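Local coordinates for protein amidohydrolase (Brucella melitensis biovar Abortus, PDB 4F0L) that probably acts as a metal-dependent deaminase of the amidohydrolase family, with an iron(III) ion bound in its TIM-barrel active site, at residues Gln54-Ala59 / Asp409-Gly414; Thr138-Ala141 / Glu145-Asp148; Leu163-Tyr168 / Glu197-Thr202; Ala243-Glu248 / Leu307-Phe312; Asn313-Ala318 / Arg354-Ala359. All coordinates share one frame; numbering follows the deposited sequence.

Overall arrangement
From the N terminus, contact 1 opens first, where strand 56-66 begins, and closes last, on helix 408-417, so its long loop holds the other four contacts. Those follow one another in series without crossing. Contact 2 folds a loop onto the start of helix 145-157. Contact 3 joins strand 160-167 to helix 189-203 and touches contact 2 through A147 with C199 and D148 with T202. Contact 4, beside the iron site, links the segment after strand 238-242 to the loop after helix 301-306. Contact 5 sets helix 314-319 against the loop before helix 364-379, and F317 meets F312 of contact 4. Contacts 1, 4 and 5 also reach the second subunit.

Contact 1 of 5, residues Gln54-Ala59 / Asp409-Gly414; sequences QSVVVA and DVVLDG
V56 and V58, two residues apart and so on one face of their strand, turn their branched side chains toward V411 and L412 on neighbouring positions of helix 408-417. The contact across the segments is apolar and rather loose. V56 CG1 lies 4.3 Å from V411 CG1; in both valines this methyl is anti to the backbone N (chi1 175° and 171°), which brings the two methyls side by side across the gap. Further along, V58 CG1 meets the end of L412 at CD2, 4.4 Å away. W25 packs against V56, V58 and L412 together, while L398 of the next strand supports V411, so all four residues are buried.

Polar interactions sit on the flanks and tie each segment to other parts of the structure. D409 makes a salt bridge to R366 through OD1, which also accepts a bond from W25 NE1, and its OD2 pairs with R79 of the second subunit. D413 holds S363 and the backbone N of G365, at the start of helix 364-379. With the chain turning a corner at S55, the strand enters a new sheet here, and the contact is helix-on-sheet packing where the N-terminal sheet region meets the start of the barrel.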
# COMPACT_ATOMS: atom_id res chain seq x y z
N GLN B 54 5.84 -22.81 16.17
CA GLN B 54 5.39 -21.76 15.27
C GLN B 54 4.92 -22.40 13.94
O GLN B 54 5.35 -23.50 13.58
CB GLN B 54 6.53 -20.74 15.05
CG GLN B 54 6.99 -20.03 16.31
CD GLN B 54 6.01 -18.96 16.79
OE1 GLN B 54 5.27 -18.39 15.99
NE2 GLN B 54 6.04 -18.65 18.08
N SER B 55 4.02 -21.72 13.24
CA SER B 55 3.51 -22.21 11.97
C SER B 55 4.43 -21.91 10.81
O SER B 55 4.75 -22.82 10.07
CB SER B 55 2.11 -21.63 11.69
OG SER B 55 1.24 -22.02 12.74
N VAL B 56 4.83 -20.64 10.66
CA VAL B 56 5.60 -20.22 9.50
C VAL B 56 6.66 -19.22 9.94
O VAL B 56 6.34 -18.21 10.52
CB VAL B 56 4.73 -19.57 8.43
CG1 VAL B 56 5.60 -19.03 7.30
CG2 VAL B 56 3.69 -20.56 7.90
N VAL B 57 7.93 -19.55 9.68
CA VAL B 57 9.09 -18.75 10.13
C VAL B 57 9.93 -18.35 8.91
O VAL B 57 10.16 -19.16 8.01
CB VAL B 57 9.96 -19.50 11.15
CG1 VAL B 57 11.27 -18.75 11.41
CG2 VAL B 57 9.18 -19.70 12.45
N VAL B 58 10.26 -17.07 8.86
CA VAL B 58 11.06 -16.47 7.81
C VAL B 58 12.16 -15.64 8.44
O VAL B 58 12.10 -15.30 9.62
CB VAL B 58 10.22 -15.58 6.85
CG1 VAL B 58 9.14 -16.42 6.14
CG2 VAL B 58 9.59 -14.40 7.56
N ALA B 59 13.16 -15.30 7.63
CA ALA B 59 14.27 -14.48 8.09
C ALA B 59 13.80 -13.08 8.46
O ALA B 59 12.83 -12.59 7.91
CB ALA B 59 15.32 -14.37 6.98
N ASP B 409 5.35 -20.49 -0.58
CA ASP B 409 5.30 -19.27 -1.42
C ASP B 409 3.91 -18.57 -1.39
O ASP B 409 3.81 -17.34 -1.39
CB ASP B 409 5.66 -19.62 -2.86
CG ASP B 409 7.15 -19.85 -3.07
OD1 ASP B 409 7.96 -19.66 -2.14
OD2 ASP B 409 7.51 -20.24 -4.21
N VAL B 410 2.86 -19.37 -1.32
CA VAL B 410 1.50 -18.88 -1.25
C VAL B 410 1.33 -18.03 -0.00
O VAL B 410 0.64 -16.99 -0.02
CB VAL B 410 0.49 -20.06 -1.30
CG1 VAL B 410 -0.93 -19.58 -1.00
CG2 VAL B 410 0.56 -20.75 -2.65
N VAL B 411 2.01 -18.41 1.09
CA VAL B 411 1.96 -17.59 2.30
C VAL B 411 2.57 -16.19 2.04
O VAL B 411 2.00 -15.17 2.48
CB VAL B 411 2.67 -18.25 3.51
CG1 VAL B 411 2.76 -17.23 4.65
CG2 VAL B 411 1.97 -19.53 3.94
N LEU B 412 3.72 -16.15 1.35
CA LEU B 412 4.39 -14.87 1.07
C LEU B 412 3.51 -13.99 0.18
O LEU B 412 3.40 -12.78 0.42
CB LEU B 412 5.75 -15.08 0.42
CG LEU B 412 6.82 -15.75 1.28
CD1 LEU B 412 8.11 -16.03 0.49
CD2 LEU B 412 7.10 -14.92 2.55
N ASP B 413 2.92 -14.59 -0.85
CA ASP B 413 2.09 -13.81 -1.76
C ASP B 413 0.84 -13.29 -1.05
O ASP B 413 0.40 -12.16 -1.31
CB ASP B 413 1.77 -14.63 -3.01
CG ASP B 413 2.99 -14.83 -3.90
OD1 ASP B 413 3.87 -13.98 -3.90
OD2 ASP B 413 3.05 -15.82 -4.62
N GLY B 414 0.32 -14.04 -0.10
CA GLY B 414 -0.87 -13.63 0.66
C GLY B 414 -0.55 -12.49 1.58
O GLY B 414 -1.29 -11.51 1.70

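Contact 2 of 5, residues Thr138-Ala141 / Glu145-Asp148; sequences TPYA and EMAD
The loop that runs from barrel strand 122-129 into helix 145-157 doubles back on the first turn of that helix, laying the ring of Y140 against E145 and M146. E145 approaches over one face: its CG stands 4.3 Å from the ring centroid and 17° off the ring normal, a CH-pi contact displaced toward the rim. Its CB touches the near side of the ring, 3.7 Å from Y140 CD2. CG is anti to the backbone N (chi1 -178°), and the bend at the next bond leads the carboxylate off, with its plane turned 65° from the ring. There it forms a salt bridge to R149 and takes a hydrogen bond from N142.

In a TIM barrel, such loops at the C-terminal ends of the strands surround the active site; here the side chain of M146 is about 12 Å from that of the iron ligand H67. M146 comes at the ring obliquely, its CG 3.9 Å from Y140 CE2, and the chain then folds so that the terminal CE lies 3.6 Å from Y140 OH. M146 also packs on H129 of strand 122-129 and on A106 of helix 103-119. P103, at the start of helix 103-119, touches Y140, E145 and M146 alike.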
# COMPACT_ATOMS: atom_id res chain seq x y z
N THR B 138 26.23 24.31 16.56
CA THR B 138 27.41 24.07 17.39
C THR B 138 27.41 22.61 17.85
O THR B 138 26.37 22.08 18.25
CB THR B 138 27.41 24.97 18.65
OG1 THR B 138 27.36 26.33 18.24
CG2 THR B 138 28.67 24.76 19.51
N PRO B 139 28.58 21.96 17.81
CA PRO B 139 28.64 20.58 18.30
C PRO B 139 28.21 20.46 19.76
O PRO B 139 28.38 21.42 20.53
CB PRO B 139 30.13 20.22 18.16
CG PRO B 139 30.67 21.15 17.12
CD PRO B 139 29.86 22.42 17.25
N TYR B 140 27.67 19.31 20.13
CA TYR B 140 27.34 19.04 21.54
C TYR B 140 28.62 18.79 22.31
O TYR B 140 29.60 18.37 21.73
CB TYR B 140 26.45 17.82 21.67
CG TYR B 140 25.06 18.05 21.16
CD1 TYR B 140 24.14 18.76 21.92
CD2 TYR B 140 24.66 17.56 19.93
CE1 TYR B 140 22.86 18.96 21.47
CE2 TYR B 140 23.40 17.76 19.47
CZ TYR B 140 22.51 18.46 20.25
OH TYR B 140 21.25 18.66 19.79
N ALA B 141 28.60 19.03 23.62
CA ALA B 141 29.80 18.81 24.44
C ALA B 141 30.29 17.37 24.22
O ALA B 141 31.48 17.12 24.11
CB ALA B 141 29.53 19.12 25.92
N GLU B 145 26.71 12.90 20.58
CA GLU B 145 25.43 12.90 21.32
C GLU B 145 24.24 12.29 20.55
O GLU B 145 23.56 11.40 21.05
CB GLU B 145 25.06 14.32 21.75
CG GLU B 145 23.78 14.41 22.57
CD GLU B 145 23.85 13.68 23.90
OE1 GLU B 145 24.93 13.67 24.54
OE2 GLU B 145 22.82 13.09 24.30
N MET B 146 23.97 12.78 19.34
CA MET B 146 22.77 12.36 18.61
C MET B 146 22.87 10.91 18.16
O MET B 146 21.87 10.19 18.20
CB MET B 146 22.46 13.28 17.43
CG MET B 146 21.84 14.61 17.85
SD MET B 146 20.19 14.37 18.50
CE MET B 146 19.42 15.96 18.21
N ALA B 147 24.07 10.47 17.77
CA ALA B 147 24.31 9.05 17.43
C ALA B 147 24.16 8.16 18.66
O ALA B 147 23.64 7.03 18.56
CB ALA B 147 25.69 8.83 16.77
N ASP B 148 24.60 8.66 19.82
CA ASP B 148 24.42 7.94 21.08
C ASP B 148 22.92 7.72 21.39
O ASP B 148 22.53 6.69 21.96
CB ASP B 148 25.07 8.67 22.25
CG ASP B 148 26.58 8.90 22.08
OD1 ASP B 148 27.23 8.42 21.12
OD2 ASP B 148 27.11 9.62 22.94

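Contact 3 of 5, residues Leu163-Tyr168 / Glu197-Thr202; sequences LLPVFY and EGCRKT
Strand 163-167 packs against helix 197-202, with the backbones nearest at L163 and C199, whose CA atoms are 8.5 Å apart. Strand 160-167, helix 189-203 and the parallel strand 210-215 form a beta-alpha-beta crossover of the TIM barrel, and this contact is where the helix rests on the first of the two strands.

C199 carries it from the helix side. Its SG sits anti to the carbonyl carbon (chi1 -65°) and drops between two side chains that leave the same face of the strand, 3.8 Å from P165 CG and 4.0 Å from L163 CD2. The leucine methyl also reaches C199 CB, so it lies alongside the whole thiol arm. L211 of the next strand touches both P165 and C199, F192 and I196 cover the proline, and A147 of helix 145-157 also packs on the sulfur, so the neighbours named here are apolar.

The helix's other face bears charge. R200 points away from the strand and forms a salt bridge with E197, one turn earlier, and a second with E204, one turn later; K201 adds a long ion pair to E197. R200 NE donates to E197 OE1 at 3.2 Å along a nearly straight bond (173°), with that oxygen in the guanidinium plane and the N-H arriving on the syn side of the carboxylate but tilted 33° out of its plane.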
# COMPACT_ATOMS: atom_id res chain seq x y z
N LEU B 163 24.93 1.47 12.11
CA LEU B 163 24.90 2.92 12.24
C LEU B 163 25.81 3.52 11.18
O LEU B 163 26.96 3.10 11.04
CB LEU B 163 25.36 3.34 13.63
CG LEU B 163 25.47 4.82 13.96
CD1 LEU B 163 24.08 5.47 14.01
CD2 LEU B 163 26.19 4.95 15.30
N LEU B 164 25.26 4.48 10.43
CA LEU B 164 25.94 5.04 9.27
C LEU B 164 25.96 6.59 9.39
O LEU B 164 25.12 7.29 8.79
CB LEU B 164 25.21 4.60 8.00
CG LEU B 164 25.13 3.08 7.77
CD1 LEU B 164 24.07 2.78 6.71
CD2 LEU B 164 26.46 2.43 7.42
N PRO B 165 26.83 7.12 10.23
CA PRO B 165 26.89 8.58 10.38
C PRO B 165 27.21 9.22 9.04
O PRO B 165 28.11 8.75 8.33
CB PRO B 165 28.05 8.78 11.37
CG PRO B 165 28.09 7.50 12.16
CD PRO B 165 27.83 6.47 11.10
N VAL B 166 26.50 10.28 8.73
CA VAL B 166 26.56 10.94 7.43
C VAL B 166 27.60 12.09 7.38
O VAL B 166 27.69 12.97 8.30
CB VAL B 166 25.17 11.49 7.07
CG1 VAL B 166 25.21 12.30 5.76
CG2 VAL B 166 24.16 10.34 6.95
N PHE B 167 28.38 12.07 6.32
CA PHE B 167 29.29 13.15 6.03
C PHE B 167 28.59 14.08 5.06
O PHE B 167 28.18 13.65 3.98
CB PHE B 167 30.62 12.68 5.43
CG PHE B 167 31.53 13.84 5.13
CD1 PHE B 167 32.26 14.43 6.15
CD2 PHE B 167 31.53 14.42 3.88
CE1 PHE B 167 33.05 15.54 5.91
CE2 PHE B 167 32.30 15.53 3.62
CZ PHE B 167 33.07 16.10 4.64
N TYR B 168 28.52 15.35 5.44
CA TYR B 168 27.80 16.39 4.68
C TYR B 168 28.53 17.72 4.86
O TYR B 168 28.74 18.17 5.98
CB TYR B 168 26.39 16.52 5.26
CG TYR B 168 25.35 17.25 4.43
CD1 TYR B 168 25.52 18.56 4.00
CD2 TYR B 168 24.15 16.63 4.13
CE1 TYR B 168 24.54 19.21 3.25
CE2 TYR B 168 23.18 17.27 3.40
CZ TYR B 168 23.39 18.54 2.97
OH TYR B 168 22.39 19.14 2.26
N GLU B 197 34.75 8.14 15.81
CA GLU B 197 35.39 7.62 17.00
C GLU B 197 34.46 7.62 18.23
O GLU B 197 34.40 6.64 18.95
CB GLU B 197 36.72 8.38 17.27
CG GLU B 197 37.49 7.92 18.49
CD GLU B 197 37.88 6.45 18.45
OE1 GLU B 197 37.96 5.85 17.36
OE2 GLU B 197 38.09 5.88 19.53
N GLY B 198 33.72 8.71 18.46
CA GLY B 198 32.69 8.74 19.51
C GLY B 198 31.65 7.64 19.33
O GLY B 198 31.30 6.94 20.28
N CYS B 199 31.22 7.42 18.09
CA CYS B 199 30.27 6.34 17.80
C CYS B 199 30.85 4.96 18.10
O CYS B 199 30.18 4.11 18.69
CB CYS B 199 29.82 6.37 16.34
SG CYS B 199 28.87 7.82 15.88
N ARG B 200 32.09 4.73 17.70
CA ARG B 200 32.75 3.44 17.99
C ARG B 200 32.76 3.12 19.50
O ARG B 200 32.45 2.01 19.90
CB ARG B 200 34.17 3.40 17.42
CG ARG B 200 34.82 2.02 17.49
CD ARG B 200 36.33 2.09 17.31
NE ARG B 200 36.96 2.98 18.27
CZ ARG B 200 37.12 2.73 19.58
NH1 ARG B 200 36.66 1.60 20.13
NH2 ARG B 200 37.74 3.61 20.36
N LYS B 201 33.13 4.09 20.32
CA LYS B 201 33.13 3.89 21.75
C LYS B 201 31.74 3.58 22.26
O LYS B 201 31.55 2.66 23.02
CB LYS B 201 33.68 5.11 22.49
CG LYS B 201 35.16 5.28 22.31
CD LYS B 201 35.64 6.65 22.82
CE LYS B 201 37.13 6.80 22.61
NZ LYS B 201 37.55 8.22 22.44
N THR B 202 30.76 4.35 21.83
CA THR B 202 29.38 4.09 22.22
C THR B 202 28.88 2.70 21.85
O THR B 202 28.14 2.09 22.61
CB THR B 202 28.47 5.14 21.58
OG1 THR B 202 28.75 6.40 22.19
CG2 THR B 202 27.03 4.81 21.76

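Contact 4 of 5, residues Ala243-Glu248 / Leu307-Phe312; sequences AEQVKE and LGDGTF
A fully extended side chain carries the carboxylate of E244 to D309: CG is anti to the backbone N (chi1 -176°) and the chain stays straight beyond it. D309 meets it with CG anti to the carbonyl carbon (chi1 -71°). The two acid groups come together with their planes 77° apart, and E244 OE1 is modelled 2.4 Å from D309 OD2, a separation so short that its exact value is doubtful. The methyl CD1 of L307 borders the same E244 oxygen.

Two waters bridge the segments beside this pair. The first accepts from Q245 NE2 at 2.8 Å and donates to D309 OD1 at 2.6 Å and to L307 O at 2.8 Å, so it links the amide to the Schellman turn that ends helix 301-306 at G308. The second accepts from V246 N, in the first turn of helix 246-256, at 2.9 Å, and donates to D309 O at 2.7 Å, an oxygen that also takes a bond from H281.

The side chain of E244 lies about 6 Å from the bound iron and close to its ligands H241 and D329. E244 therefore lies just outside the metal's ligands, and D309 meets it from the loop after helix 301-306; the water-mediated bonds to D309 OD1 and O would help to hold that acid in place.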
# COMPACT_ATOMS: atom_id res chain seq x y z
N ALA B 243 21.40 9.52 -7.58
CA ALA B 243 20.49 9.43 -8.73
C ALA B 243 19.00 9.29 -8.36
O ALA B 243 18.21 8.69 -9.09
CB ALA B 243 20.94 8.31 -9.64
N GLU B 244 18.60 9.90 -7.25
CA GLU B 244 17.22 9.82 -6.76
C GLU B 244 16.23 10.62 -7.61
O GLU B 244 15.11 10.11 -7.91
CB GLU B 244 17.10 10.24 -5.28
CG GLU B 244 15.67 10.06 -4.75
CD GLU B 244 15.45 10.52 -3.31
OE1 GLU B 244 14.32 10.38 -2.78
OE2 GLU B 244 16.41 11.00 -2.69
N GLN B 245 16.62 11.83 -8.01
CA GLN B 245 15.76 12.77 -8.75
C GLN B 245 16.40 13.14 -10.10
O GLN B 245 17.63 13.19 -10.20
CB GLN B 245 15.54 14.06 -7.93
CG GLN B 245 14.97 13.83 -6.53
CD GLN B 245 14.67 15.09 -5.71
OE1 GLN B 245 15.55 15.62 -5.05
NE2 GLN B 245 13.38 15.50 -5.67
N VAL B 246 15.58 13.41 -11.13
CA VAL B 246 16.10 13.78 -12.46
C VAL B 246 16.98 15.03 -12.38
O VAL B 246 18.00 15.12 -13.08
CB VAL B 246 14.95 13.98 -13.48
CG1 VAL B 246 15.40 14.78 -14.71
CG2 VAL B 246 14.37 12.62 -13.86
N LYS B 247 16.62 15.98 -11.52
CA LYS B 247 17.38 17.23 -11.43
C LYS B 247 18.82 16.93 -11.05
O LYS B 247 19.73 17.59 -11.56
CB LYS B 247 16.75 18.24 -10.46
N GLU B 248 19.05 15.93 -10.19
CA GLU B 248 20.44 15.58 -9.80
C GLU B 248 21.25 15.06 -10.98
O GLU B 248 22.41 15.41 -11.13
CB GLU B 248 20.50 14.55 -8.63
CG GLU B 248 21.92 14.08 -8.33
CD GLU B 248 22.02 12.96 -7.29
OE1 GLU B 248 21.49 13.13 -6.18
OE2 GLU B 248 22.68 11.95 -7.56
N LEU B 307 7.55 10.75 -2.66
CA LEU B 307 8.31 11.91 -3.16
C LEU B 307 8.20 12.10 -4.69
O LEU B 307 8.74 13.06 -5.22
CB LEU B 307 9.79 11.80 -2.74
CG LEU B 307 10.08 11.80 -1.25
CD1 LEU B 307 11.58 11.58 -0.94
CD2 LEU B 307 9.62 13.14 -0.68
N GLY B 308 7.51 11.21 -5.41
CA GLY B 308 7.49 11.25 -6.89
C GLY B 308 8.87 11.12 -7.57
O GLY B 308 9.10 11.74 -8.62
N ASP B 309 9.77 10.33 -6.98
CA ASP B 309 11.15 10.26 -7.48
C ASP B 309 11.22 9.62 -8.86
O ASP B 309 11.85 10.16 -9.75
CB ASP B 309 12.06 9.46 -6.56
CG ASP B 309 12.38 10.17 -5.25
OD1 ASP B 309 12.45 11.41 -5.23
OD2 ASP B 309 12.59 9.45 -4.24
N GLY B 310 10.59 8.45 -9.02
CA GLY B 310 10.68 7.69 -10.24
C GLY B 310 10.67 6.22 -9.96
O GLY B 310 10.51 5.78 -8.81
N THR B 311 10.92 5.45 -11.01
CA THR B 311 10.79 3.99 -10.97
C THR B 311 12.15 3.34 -11.25
O THR B 311 12.82 3.67 -12.24
CB THR B 311 9.77 3.54 -12.01
OG1 THR B 311 8.54 4.20 -11.77
CG2 THR B 311 9.56 2.03 -11.94
N PHE B 312 12.58 2.44 -10.37
CA PHE B 312 13.89 1.76 -10.49
C PHE B 312 13.94 0.78 -11.68
O PHE B 312 12.92 0.14 -12.01
CB PHE B 312 14.18 0.99 -9.18
CG PHE B 312 15.52 0.35 -9.11
CD1 PHE B 312 16.67 1.12 -8.95
CD2 PHE B 312 15.64 -1.04 -9.13
CE1 PHE B 312 17.91 0.52 -8.86
CE2 PHE B 312 16.89 -1.65 -9.04
CZ PHE B 312 18.03 -0.87 -8.92
O HOH W 1 11.36 13.65 -6.01
O HOH W 2 12.93 12.52 -10.31

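Contact 5 of 5, residues Asn313-Ala318 / Arg354-Ala359; sequences NATEFA and RNVLAA
L357 reaches from its loop onto the first turn of helix 314-319, where A314 and T315 receive it. From CB the side chain goes to CG, which stands anti to the carbonyl carbon (chi1 -56°), and there it forks. CD1 lies over the methyl of A314, 3.8 Å from its CB. CD2 goes deeper into the contact, 3.5 Å from A314 CB and 3.6 Å from T315 CG2, so it wedges between two successive residues of the helix. The side chains of L357 and T315 cross at about a right angle. L343 and Q347 of helix 336-351 and L368 of helix 364-379 surround the rest of the leucine.

T315 presents its methyl because OG1 takes the position between the backbone N and the carbonyl carbon (chi1 59°). V356 also turns toward this methyl, although the modelled approach of the two is too tight to be reliable. Behind A314, the helix starts with F317 N bonded to N313 O at 2.9 Å.

No hydrogen bond crosses between the segments. The loop gets its polar hold elsewhere: the two carboxylate oxygens of E344 accept from the consecutive amides of V356 and L357, while R354 bonds to A77, S86 and N306 of the second subunit. The chemistry therefore divides in two, with methyl groups filling the seam against helix 314-319 and the loop's polar bonds made instead to E344, T364 and the second subunit, which would hold its course.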
# COMPACT_ATOMS: atom_id res chain seq x y z
N ASN B 313 15.14 0.61 -12.24
CA ASN B 313 15.38 -0.30 -13.37
C ASN B 313 15.54 -1.73 -12.86
O ASN B 313 16.60 -2.35 -13.02
CB ASN B 313 16.65 0.07 -14.14
CG ASN B 313 16.51 1.37 -14.87
OD1 ASN B 313 15.42 1.89 -14.99
ND2 ASN B 313 17.64 1.92 -15.34
N ALA B 314 14.46 -2.24 -12.27
CA ALA B 314 14.52 -3.45 -11.45
C ALA B 314 14.82 -4.75 -12.23
O ALA B 314 15.64 -5.57 -11.78
CB ALA B 314 13.21 -3.58 -10.66
N THR B 315 14.19 -4.94 -13.39
CA THR B 315 14.43 -6.19 -14.16
C THR B 315 15.84 -6.23 -14.74
O THR B 315 16.54 -7.23 -14.59
CB THR B 315 13.37 -6.41 -15.26
OG1 THR B 315 13.39 -5.30 -16.17
CG2 THR B 315 11.99 -6.50 -14.65
N GLU B 316 16.29 -5.11 -15.31
CA GLU B 316 17.66 -4.99 -15.84
C GLU B 316 18.66 -5.22 -14.70
O GLU B 316 19.62 -5.98 -14.86
CB GLU B 316 17.90 -3.65 -16.56
N PHE B 317 18.42 -4.60 -13.55
CA PHE B 317 19.34 -4.75 -12.43
C PHE B 317 19.45 -6.22 -11.97
O PHE B 317 20.57 -6.76 -11.82
CB PHE B 317 18.95 -3.81 -11.29
CG PHE B 317 19.95 -3.77 -10.17
CD1 PHE B 317 21.23 -3.28 -10.38
CD2 PHE B 317 19.61 -4.25 -8.93
CE1 PHE B 317 22.16 -3.25 -9.35
CE2 PHE B 317 20.52 -4.21 -7.89
CZ PHE B 317 21.80 -3.72 -8.09
N ALA B 318 18.30 -6.88 -11.83
CA ALA B 318 18.23 -8.28 -11.39
C ALA B 318 18.83 -9.24 -12.43
O ALA B 318 19.60 -10.14 -12.09
CB ALA B 318 16.79 -8.68 -11.04
N ARG B 354 2.49 -8.30 -15.50
CA ARG B 354 2.36 -8.81 -14.14
C ARG B 354 3.55 -9.71 -13.78
O ARG B 354 4.21 -10.27 -14.66
CB ARG B 354 1.07 -9.58 -13.97
CG ARG B 354 -0.17 -8.82 -14.40
CD ARG B 354 -1.44 -9.57 -14.04
NE ARG B 354 -1.69 -9.61 -12.61
CZ ARG B 354 -1.61 -10.68 -11.82
NH1 ARG B 354 -1.25 -11.87 -12.27
NH2 ARG B 354 -1.90 -10.55 -10.52
N ASN B 355 3.75 -9.88 -12.48
CA ASN B 355 4.83 -10.72 -11.94
C ASN B 355 6.17 -10.42 -12.60
O ASN B 355 6.85 -11.31 -13.10
CB ASN B 355 4.39 -12.18 -12.07
CG ASN B 355 3.13 -12.44 -11.27
OD1 ASN B 355 3.10 -12.10 -10.07
ND2 ASN B 355 2.08 -12.98 -11.91
N VAL B 356 6.50 -9.14 -12.60
CA VAL B 356 7.67 -8.64 -13.25
C VAL B 356 8.95 -9.05 -12.55
O VAL B 356 9.92 -9.42 -13.20
CB VAL B 356 7.64 -7.09 -13.37
CG1 VAL B 356 8.98 -6.59 -13.98
CG2 VAL B 356 6.41 -6.68 -14.20
N LEU B 357 8.94 -8.99 -11.21
CA LEU B 357 10.14 -9.25 -10.43
C LEU B 357 10.22 -10.68 -9.88
O LEU B 357 11.14 -11.01 -9.13
CB LEU B 357 10.33 -8.18 -9.35
CG LEU B 357 10.37 -6.72 -9.91
CD1 LEU B 357 10.62 -5.69 -8.79
CD2 LEU B 357 11.37 -6.58 -11.07
N ALA B 358 9.30 -11.55 -10.30
CA ALA B 358 9.47 -12.99 -10.06
C ALA B 358 10.77 -13.50 -10.73
O ALA B 358 11.25 -12.92 -11.69
CB ALA B 358 8.25 -13.77 -10.56
N ALA B 359 11.35 -14.57 -10.17
CA ALA B 359 12.58 -15.19 -10.72
C ALA B 359 12.18 -16.51 -11.36
O ALA B 359 11.53 -17.34 -10.71
CB ALA B 359 13.61 -15.46 -9.61